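Local coordinates for chain length determinant protein (Shigella flexneri, PDB 4ZM1) that regulates the chain length of the lipopolysaccharide O antigen, probably as a membrane-anchored oligomer of the polysaccharide co-polymerase family with a large periplasmic domain, at residues 4-9 with 89-94; 68-73 with 83-88; 108-113 with 223-228. One frame throughout, in Å; residues are numbered along the deposited sequence.

Contact 1 of 3, residues 4-9 with 89-94; sequences EKWTST and QTAEGA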
loop_
_atom_site.group_PDB
_atom_site.type_symbol
_atom_site.label_atom_id
_atom_site.label_comp_id
_atom_site.label_asym_id
_atom_site.label_seq_id
_atom_site.Cartn_x
_atom_site.Cartn_y
_atom_site.Cartn_z
ATOM N N GLU B 4 28.667 -42.882 -9.990
ATOM C CA GLU B 4 28.143 -42.601 -11.341
ATOM C C GLU B 4 26.946 -41.598 -11.360
ATOM O O GLU B 4 25.931 -41.825 -12.033
ATOM C CB GLU B 4 27.786 -43.902 -12.090
ATOM C CG GLU B 4 26.927 -44.910 -11.334
ATOM C CD GLU B 4 26.996 -46.335 -11.860
ATOM O OE1 GLU B 4 27.606 -46.554 -12.932
ATOM O OE2 GLU B 4 26.436 -47.237 -11.197
ATOM N N LYS B 5 27.125 -40.453 -10.681
ATOM C CA LYS B 5 26.155 -39.364 -10.606
ATOM C C LYS B 5 26.891 -38.007 -10.608
ATOM O O LYS B 5 27.911 -37.848 -9.932
ATOM C CB LYS B 5 25.208 -39.522 -9.395
ATOM C CG LYS B 5 25.880 -39.772 -8.042
ATOM C CD LYS B 5 24.919 -40.399 -7.033
ATOM C CE LYS B 5 25.605 -40.731 -5.728
ATOM N NZ LYS B 5 24.664 -41.310 -4.735
ATOM N N TRP B 6 26.374 -37.051 -11.405
ATOM C CA TRP B 6 26.934 -35.714 -11.615
ATOM C C TRP B 6 26.018 -34.659 -11.050
ATOM O O TRP B 6 24.825 -34.687 -11.359
ATOM C CB TRP B 6 27.124 -35.461 -13.124
ATOM C CG TRP B 6 27.983 -36.473 -13.826
ATOM C CD1 TRP B 6 27.630 -37.736 -14.201
ATOM C CD2 TRP B 6 29.324 -36.274 -14.292
ATOM N NE1 TRP B 6 28.682 -38.354 -14.837
ATOM C CE2 TRP B 6 29.730 -37.473 -14.920
ATOM C CE3 TRP B 6 30.225 -35.198 -14.237
ATOM C CZ2 TRP B 6 31.003 -37.629 -15.480
ATOM C CZ3 TRP B 6 31.484 -35.352 -14.797
ATOM C CH2 TRP B 6 31.870 -36.563 -15.390
ATOM N N THR B 7 26.546 -33.698 -10.263
ATOM C CA THR B 7 25.683 -32.640 -9.723
ATOM C C THR B 7 25.955 -31.289 -10.391
ATOM O O THR B 7 27.092 -30.824 -10.391
ATOM C CB THR B 7 25.799 -32.519 -8.186
ATOM O OG1 THR B 7 25.547 -33.788 -7.571
ATOM C CG2 THR B 7 24.835 -31.464 -7.605
ATOM N N SER B 8 24.910 -30.666 -10.948
ATOM C CA SER B 8 24.972 -29.318 -11.513
ATOM C C SER B 8 24.450 -28.374 -10.456
ATOM O O SER B 8 23.441 -28.685 -9.805
ATOM C CB SER B 8 24.151 -29.208 -12.793
ATOM O OG SER B 8 24.154 -27.883 -13.307
ATOM N N THR B 9 25.121 -27.237 -10.266
ATOM C CA THR B 9 24.728 -26.289 -9.231
ATOM C C THR B 9 24.442 -24.900 -9.844
ATOM O O THR B 9 25.027 -24.518 -10.851
ATOM C CB THR B 9 25.817 -26.267 -8.126
ATOM O OG1 THR B 9 25.975 -27.585 -7.571
ATOM C CG2 THR B 9 25.571 -25.232 -7.037
ATOM N N GLN B 89 22.476 -38.126 -14.515
ATOM C CA GLN B 89 23.178 -39.296 -15.033
ATOM C C GLN B 89 24.442 -38.898 -15.814
ATOM O O GLN B 89 25.390 -39.685 -15.885
ATOM C CB GLN B 89 22.234 -40.122 -15.920
ATOM C CG GLN B 89 20.997 -40.631 -15.181
ATOM C CD GLN B 89 20.010 -41.281 -16.115
ATOM O OE1 GLN B 89 19.232 -40.605 -16.797
ATOM N NE2 GLN B 89 20.024 -42.606 -16.165
ATOM N N THR B 90 24.449 -37.680 -16.399
ATOM C CA THR B 90 25.575 -37.134 -17.170
ATOM C C THR B 90 25.788 -35.670 -16.775
ATOM O O THR B 90 24.896 -35.075 -16.148
ATOM C CB THR B 90 25.317 -37.268 -18.682
ATOM O OG1 THR B 90 24.056 -36.663 -18.986
ATOM C CG2 THR B 90 25.357 -38.695 -19.172
ATOM N N ALA B 91 26.961 -35.091 -17.128
ATOM C CA ALA B 91 27.265 -33.687 -16.845
ATOM C C ALA B 91 26.378 -32.773 -17.680
ATOM O O ALA B 91 25.800 -31.838 -17.119
ATOM C CB ALA B 91 28.723 -33.388 -17.117
ATOM N N GLU B 92 26.226 -33.061 -19.006
ATOM C CA GLU B 92 25.370 -32.276 -19.910
ATOM C C GLU B 92 23.899 -32.356 -19.449
ATOM O O GLU B 92 23.189 -31.342 -19.466
ATOM C CB GLU B 92 25.512 -32.739 -21.376
ATOM C CG GLU B 92 24.885 -31.782 -22.385
ATOM C CD GLU B 92 24.536 -32.377 -23.738
ATOM O OE1 GLU B 92 25.472 -32.753 -24.484
ATOM O OE2 GLU B 92 23.328 -32.442 -24.065
ATOM N N GLY B 93 23.495 -33.555 -19.008
ATOM C CA GLY B 93 22.157 -33.848 -18.520
ATOM C C GLY B 93 21.812 -33.111 -17.250
ATOM O O GLY B 93 20.808 -32.394 -17.229
ATOM N N ALA B 94 22.650 -33.240 -16.195
ATOM C CA ALA B 94 22.439 -32.563 -14.899
ATOM C C ALA B 94 22.223 -31.050 -15.069
ATOM O O ALA B 94 21.323 -30.500 -14.435
ATOM C CB ALA B 94 23.615 -32.819 -13.962
#

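Contact 2 of 3, residues 68-73 with 83-88; sequences KLTIEP and TVSYVG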
loop_
_atom_site.group_PDB
_atom_site.type_symbol
_atom_site.label_atom_id
_atom_site.label_comp_id
_atom_site.label_asym_id
_atom_site.label_seq_id
_atom_site.Cartn_x
_atom_site.Cartn_y
_atom_site.Cartn_z
ATOM N N LYS B 68 17.200 -36.259 -6.914
ATOM C CA LYS B 68 17.605 -35.334 -5.867
ATOM C C LYS B 68 17.754 -33.926 -6.446
ATOM O O LYS B 68 18.663 -33.634 -7.225
ATOM C CB LYS B 68 18.879 -35.787 -5.127
ATOM C CG LYS B 68 18.929 -35.262 -3.682
ATOM C CD LYS B 68 19.956 -35.987 -2.807
ATOM C CE LYS B 68 19.451 -37.319 -2.260
ATOM N NZ LYS B 68 20.542 -38.177 -1.701
ATOM N N LEU B 69 16.785 -33.078 -6.111
ATOM C CA LEU B 69 16.754 -31.659 -6.443
ATOM C C LEU B 69 16.764 -30.960 -5.100
ATOM O O LEU B 69 15.949 -31.286 -4.226
ATOM C CB LEU B 69 15.550 -31.290 -7.328
ATOM C CG LEU B 69 15.486 -29.840 -7.805
ATOM C CD1 LEU B 69 16.471 -29.565 -8.936
ATOM C CD2 LEU B 69 14.113 -29.486 -8.247
ATOM N N THR B 70 17.771 -30.105 -4.879
ATOM C CA THR B 70 17.971 -29.460 -3.578
ATOM C C THR B 70 17.966 -27.954 -3.679
ATOM O O THR B 70 18.426 -27.401 -4.670
ATOM C CB THR B 70 19.316 -29.912 -2.947
ATOM O OG1 THR B 70 20.389 -29.231 -3.599
ATOM C CG2 THR B 70 19.542 -31.422 -3.003
ATOM N N ILE B 71 17.499 -27.299 -2.618
ATOM C CA ILE B 71 17.455 -25.854 -2.448
ATOM C C ILE B 71 17.809 -25.578 -0.986
ATOM O O ILE B 71 17.223 -26.154 -0.069
ATOM C CB ILE B 71 16.128 -25.195 -2.908
ATOM C CG1 ILE B 71 16.185 -23.621 -2.752
ATOM C CG2 ILE B 71 14.918 -25.837 -2.225
ATOM C CD1 ILE B 71 15.220 -22.761 -3.595
ATOM N N GLU B 72 18.800 -24.725 -0.779
ATOM C CA GLU B 72 19.300 -24.396 0.553
ATOM C C GLU B 72 20.015 -23.065 0.506
ATOM O O GLU B 72 20.500 -22.709 -0.576
ATOM C CB GLU B 72 20.261 -25.500 1.063
ATOM C CG GLU B 72 21.304 -25.938 0.037
ATOM C CD GLU B 72 22.523 -26.624 0.608
ATOM O OE1 GLU B 72 22.374 -27.704 1.228
ATOM O OE2 GLU B 72 23.635 -26.082 0.411
ATOM N N PRO B 73 20.132 -22.313 1.640
ATOM C CA PRO B 73 20.893 -21.043 1.589
ATOM C C PRO B 73 22.346 -21.324 1.247
ATOM O O PRO B 73 22.883 -22.324 1.740
ATOM C CB PRO B 73 20.739 -20.465 3.002
ATOM C CG PRO B 73 20.347 -21.591 3.863
ATOM C CD PRO B 73 19.614 -22.578 3.002
ATOM N N THR B 83 21.264 -21.809 -3.024
ATOM C CA THR B 83 21.956 -22.759 -3.875
ATOM C C THR B 83 20.977 -23.844 -4.239
ATOM O O THR B 83 20.423 -24.532 -3.370
ATOM C CB THR B 83 23.226 -23.283 -3.215
ATOM O OG1 THR B 83 24.106 -22.177 -3.081
ATOM C CG2 THR B 83 23.924 -24.359 -4.042
ATOM N N VAL B 84 20.699 -23.921 -5.537
ATOM C CA VAL B 84 19.870 -24.959 -6.127
ATOM C C VAL B 84 20.846 -25.927 -6.760
ATOM O O VAL B 84 21.916 -25.513 -7.225
ATOM C CB VAL B 84 18.767 -24.460 -7.101
ATOM C CG1 VAL B 84 17.735 -23.586 -6.380
ATOM C CG2 VAL B 84 19.344 -23.753 -8.319
ATOM N N SER B 85 20.540 -27.215 -6.709
ATOM C CA SER B 85 21.432 -28.237 -7.256
ATOM C C SER B 85 20.623 -29.432 -7.732
ATOM O O SER B 85 19.522 -29.672 -7.215
ATOM C CB SER B 85 22.466 -28.649 -6.213
ATOM O OG SER B 85 22.336 -30.018 -5.870
ATOM N N TYR B 86 21.158 -30.169 -8.725
ATOM C CA TYR B 86 20.499 -31.356 -9.266
ATOM C C TYR B 86 21.518 -32.425 -9.580
ATOM O O TYR B 86 22.574 -32.115 -10.124
ATOM C CB TYR B 86 19.658 -31.032 -10.512
ATOM C CG TYR B 86 19.009 -32.253 -11.127
ATOM C CD1 TYR B 86 17.809 -32.755 -10.629
ATOM C CD2 TYR B 86 19.616 -32.934 -12.177
ATOM C CE1 TYR B 86 17.224 -33.898 -11.172
ATOM C CE2 TYR B 86 19.049 -34.085 -12.717
ATOM C CZ TYR B 86 17.854 -34.565 -12.213
ATOM O OH TYR B 86 17.304 -35.702 -12.759
ATOM N N VAL B 87 21.173 -33.689 -9.295
ATOM C CA VAL B 87 22.058 -34.829 -9.523
ATOM C C VAL B 87 21.557 -35.681 -10.710
ATOM O O VAL B 87 20.571 -36.414 -10.581
ATOM C CB VAL B 87 22.237 -35.685 -8.245
ATOM C CG1 VAL B 87 23.479 -36.561 -8.358
ATOM C CG2 VAL B 87 22.288 -34.812 -6.982
ATOM N N GLY B 88 22.265 -35.569 -11.839
ATOM C CA GLY B 88 21.956 -36.244 -13.094
ATOM C C GLY B 88 22.865 -37.404 -13.456
ATOM O O GLY B 88 23.886 -37.652 -12.808
HETATM O O HOH W 1 18.922 -37.794 -8.586
#

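Contact 3 of 3, residues 108-113 with 223-228; sequences KVNQEL and DIHAYR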
loop_
_atom_site.group_PDB
_atom_site.type_symbol
_atom_site.label_atom_id
_atom_site.label_comp_id
_atom_site.label_asym_id
_atom_site.label_seq_id
_atom_site.Cartn_x
_atom_site.Cartn_y
_atom_site.Cartn_z
ATOM N N LYS B 108 5.536 -21.465 -13.618
ATOM C CA LYS B 108 4.450 -21.739 -12.668
ATOM C C LYS B 108 4.229 -20.525 -11.763
ATOM O O LYS B 108 3.076 -20.113 -11.567
ATOM C CB LYS B 108 4.777 -23.007 -11.828
ATOM C CG LYS B 108 3.880 -23.274 -10.604
ATOM C CD LYS B 108 2.469 -23.740 -10.937
ATOM C CE LYS B 108 1.712 -24.072 -9.670
ATOM N NZ LYS B 108 0.281 -24.400 -9.915
ATOM N N VAL B 109 5.350 -19.944 -11.238
ATOM C CA VAL B 109 5.301 -18.771 -10.368
ATOM C C VAL B 109 4.676 -17.588 -11.136
ATOM O O VAL B 109 3.816 -16.898 -10.595
ATOM C CB VAL B 109 6.673 -18.410 -9.751
ATOM C CG1 VAL B 109 6.652 -17.016 -9.118
ATOM C CG2 VAL B 109 7.094 -19.452 -8.716
ATOM N N ASN B 110 5.069 -17.414 -12.400
ATOM C CA ASN B 110 4.612 -16.348 -13.290
ATOM C C ASN B 110 3.097 -16.425 -13.524
ATOM O O ASN B 110 2.421 -15.385 -13.479
ATOM C CB ASN B 110 5.376 -16.391 -14.614
ATOM C CG ASN B 110 6.090 -15.110 -14.941
ATOM O OD1 ASN B 110 7.239 -14.887 -14.528
ATOM N ND2 ASN B 110 5.416 -14.227 -15.671
ATOM N N GLN B 111 2.559 -17.663 -13.705
ATOM C CA GLN B 111 1.121 -17.894 -13.878
ATOM C C GLN B 111 0.374 -17.526 -12.596
ATOM O O GLN B 111 -0.664 -16.863 -12.674
ATOM C CB GLN B 111 0.830 -19.335 -14.282
ATOM C CG GLN B 111 1.019 -19.575 -15.771
ATOM C CD GLN B 111 0.742 -21.007 -16.140
ATOM O OE1 GLN B 111 -0.390 -21.374 -16.475
ATOM N NE2 GLN B 111 1.776 -21.846 -16.110
ATOM N N GLU B 112 0.941 -17.902 -11.419
ATOM C CA GLU B 112 0.410 -17.599 -10.088
ATOM C C GLU B 112 0.329 -16.085 -9.850
ATOM O O GLU B 112 -0.687 -15.613 -9.334
ATOM C CB GLU B 112 1.274 -18.237 -8.983
ATOM C CG GLU B 112 1.164 -19.746 -8.804
ATOM C CD GLU B 112 2.072 -20.345 -7.731
ATOM O OE1 GLU B 112 2.872 -19.599 -7.118
ATOM O OE2 GLU B 112 1.983 -21.573 -7.502
ATOM N N LEU B 113 1.390 -15.333 -10.233
ATOM C CA LEU B 113 1.489 -13.887 -10.049
ATOM C C LEU B 113 0.512 -13.135 -10.938
ATOM O O LEU B 113 -0.015 -12.089 -10.528
ATOM C CB LEU B 113 2.914 -13.399 -10.283
ATOM C CG LEU B 113 3.915 -13.778 -9.206
ATOM C CD1 LEU B 113 5.306 -13.654 -9.725
ATOM C CD2 LEU B 113 3.758 -12.931 -7.964
ATOM N N ASP B 223 7.280 -6.967 -17.087
ATOM C CA ASP B 223 8.414 -7.855 -17.324
ATOM C C ASP B 223 8.841 -8.389 -15.962
ATOM O O ASP B 223 9.891 -8.001 -15.439
ATOM C CB ASP B 223 9.560 -7.102 -18.051
ATOM C CG ASP B 223 9.175 -6.269 -19.272
ATOM O OD1 ASP B 223 7.961 -6.190 -19.588
ATOM O OD2 ASP B 223 10.087 -5.689 -19.906
ATOM N N ILE B 224 7.998 -9.248 -15.361
ATOM C CA ILE B 224 8.250 -9.752 -14.017
ATOM C C ILE B 224 8.753 -11.195 -14.007
ATOM O O ILE B 224 8.190 -12.082 -14.652
ATOM C CB ILE B 224 7.030 -9.569 -13.067
ATOM C CG1 ILE B 224 5.776 -10.338 -13.523
ATOM C CG2 ILE B 224 6.715 -8.095 -12.896
ATOM C CD1 ILE B 224 5.490 -11.504 -12.711
ATOM N N HIS B 225 9.824 -11.391 -13.239
ATOM C CA HIS B 225 10.497 -12.646 -12.950
ATOM C C HIS B 225 10.737 -12.637 -11.435
ATOM O O HIS B 225 10.899 -11.565 -10.840
ATOM C CB HIS B 225 11.779 -12.813 -13.798
ATOM C CG HIS B 225 11.556 -13.467 -15.143
ATOM N ND1 HIS B 225 12.548 -14.238 -15.747
ATOM C CD2 HIS B 225 10.466 -13.457 -15.954
ATOM C CE1 HIS B 225 12.030 -14.656 -16.895
ATOM N NE2 HIS B 225 10.778 -14.217 -17.060
ATOM N N ALA B 226 10.662 -13.816 -10.806
ATOM C CA ALA B 226 10.668 -13.950 -9.360
ATOM C C ALA B 226 12.011 -14.187 -8.775
ATOM O O ALA B 226 12.147 -14.282 -7.567
ATOM C CB ALA B 226 9.749 -15.090 -8.966
ATOM N N TYR B 227 12.997 -14.332 -9.605
ATOM C CA TYR B 227 14.345 -14.644 -9.159
ATOM C C TYR B 227 15.349 -13.957 -10.060
ATOM O O TYR B 227 15.019 -13.503 -11.160
ATOM C CB TYR B 227 14.538 -16.192 -9.174
ATOM C CG TYR B 227 14.781 -16.771 -10.549
ATOM C CD1 TYR B 227 16.065 -17.070 -10.978
ATOM C CD2 TYR B 227 13.730 -16.980 -11.436
ATOM C CE1 TYR B 227 16.305 -17.555 -12.259
ATOM C CE2 TYR B 227 13.953 -17.501 -12.711
ATOM C CZ TYR B 227 15.242 -17.795 -13.117
ATOM O OH TYR B 227 15.448 -18.310 -14.382
ATOM N N ARG B 228 16.596 -14.009 -9.632
ATOM C CA ARG B 228 17.754 -13.527 -10.350
ATOM C C ARG B 228 18.825 -14.610 -10.266
ATOM O O ARG B 228 18.960 -15.232 -9.206
ATOM C CB ARG B 228 18.238 -12.206 -9.734
ATOM C CG ARG B 228 19.408 -11.593 -10.472
ATOM C CD ARG B 228 19.879 -10.272 -9.903
ATOM N NE ARG B 228 20.542 -10.339 -8.592
ATOM C CZ ARG B 228 21.833 -10.606 -8.398
ATOM N NH1 ARG B 228 22.607 -10.962 -9.419
ATOM N NH2 ARG B 228 22.346 -10.583 -7.176
#

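Contact 1 of 3, residues 4-9 with 89-94
The carbonyl oxygen of Gln89 meets the five-membered end of the Trp6 indole at a slant, 3.4 Å from Trp6 CD1. The Gln89 side chain starts off away from residues 4-9 and touches Lys97, so this residue meets the indole through its backbone. Thr90 CA lies 3.7 Å from Trp6 CD1, and the Thr90 carbonyl carbon lies over one face of the indole, the face that Ala91 N also covers. Thr90 is also the N-cap of helix 91-160, its OG1 accepting from Gly93 N over 3.2 Å through a bent N-H (136°), while the Thr90 carbonyl takes Ala94 N into the first helical turn. This long helix, a hallmark of the Wzz family's periplasmic domain, therefore begins against the indole face of Trp6 on strand 6-13, within the α/β part of the fold. Trp6 is set for this by a chi1 of -57°, which places CG beside its backbone N and turns the ring toward the helix start. At Ala91 the backbone N stands 3.7 Å above the indole plane, offset toward the rim, and the methyl group CB reaches the six-membered ring at Trp6 CE3, also at 3.7 Å. Three residues on, Ala94 CB is buried, 3.4 Å from Trp6 O and 3.8 Å from Ser8 CB, touching both Trp6 and Ser8, whose side chains start toward the helix. Ser8 OG hydrogen-bonds to Thr234 O, while Ser8 CB rests on the Ala94 carbonyl group. Arg239 adds to the packing on Trp6, and Gln95 and Leu98 extend the helical surface against Ser8.

Contact 2 of 3, residues 68-73 with 83-88
The Tyr86 ring has the Leu69 methyl CD1 at its edge, near the ring plane and 3.9 Å from Tyr86 CD1, while Lys68 O comes in obliquely. Leu69 and Tyr86 are a non-hydrogen-bonded pair, and the two side chains run roughly perpendicular to each other; with CG opposite the backbone N (chi1 178°) the Tyr86 ring lies beside Leu69 and Lys68 O, Lys97 and Leu98 of helix 91-160 also pack on it, and Glu67 bonds its hydroxyl. Next on the same face, the Ile71 and Val84 side chains run alongside each other in the same direction, Ile71 CD1 3.8 Å from Val84 CG1. Together with Leu69 they form the apolar side of a β-hairpin, packed on Phe53 of helix 38-61. Strands 69-73 and 82-88 run antiparallel, 69-73 being an outer strand of the chain's sheet. Thr70 and Ser85 make a hydrogen-bonded pair: Thr70 N gives to Ser85 O at 3.0 Å, nearly straight at the hydrogen (173°), and Ser85 N returns the bond to Thr70 O. On the polar face, Thr70 OG1 and Ser85 OG add a hydroxyl-hydroxyl bond of 3.1 Å. Glu72 and Thr83 repeat the paired backbone bonds, and Thr83 OG1 turns to Ser74. At the other end Val87 N donates to Lys68 O over 3.3 Å, and a water bridges Lys68 N to Val87 O.

Contact 3 of 3, residues 108-113 with 223-228
Ile224 lays its CD1 methyl against Leu113 of the long helix, 3.7 Å from Leu113 CD1 and 4.0 Å from Leu113 CB. The Ile224 chi1 of 62° sets CG1 between the backbone N and the carbonyl carbon, and from there the chain reaches the helix with its last methyl. One turn earlier, on the same side of the helix, Val109 CG1 meets Ala226 CB at 3.7 Å. In this irregular stretch Ile224 and Ala226 start toward the helix and His225 between them starts away. Asn110 lies beside the Ile224 carbonyl, its CG 3.7 Å from Ile224 O. Tyr23 touches both Leu113 and Ile224; Arg48 and Ala52 of helix 38-61 also touch Val109, and Leu45 and Arg48 touch Leu113. The loop that leads into strand 228-229 is thereby joined to helix 91-160. Since the buried touches are between aliphatic carbons, the attachment probably rests mainly on excluded water and close fit, with the polar groups gathered at the more exposed margin of Asn110 and His225.

From the N terminus, strand 6-13 is laid down first, followed by helices 21-31 and 38-61. The chain then makes the short hairpin closed by contact 2, with nine residues between its segments. That hairpin is nested in the much longer loop closed by contact 1, where the start of helix 91-160 comes back to strand 6-13. The two touch directly, since Trp6 and Ser8 pair with Gly88 and Tyr86 in the sheet. Contact 3 opens only afterwards, in series: helix 91-160 runs out, and the returning chain rejoins it at 223-228 before strand 228-229 completes the sheet beside strand 6-13. Contacts 1 and 3, centres about 27 Å apart, hold one helix at two levels.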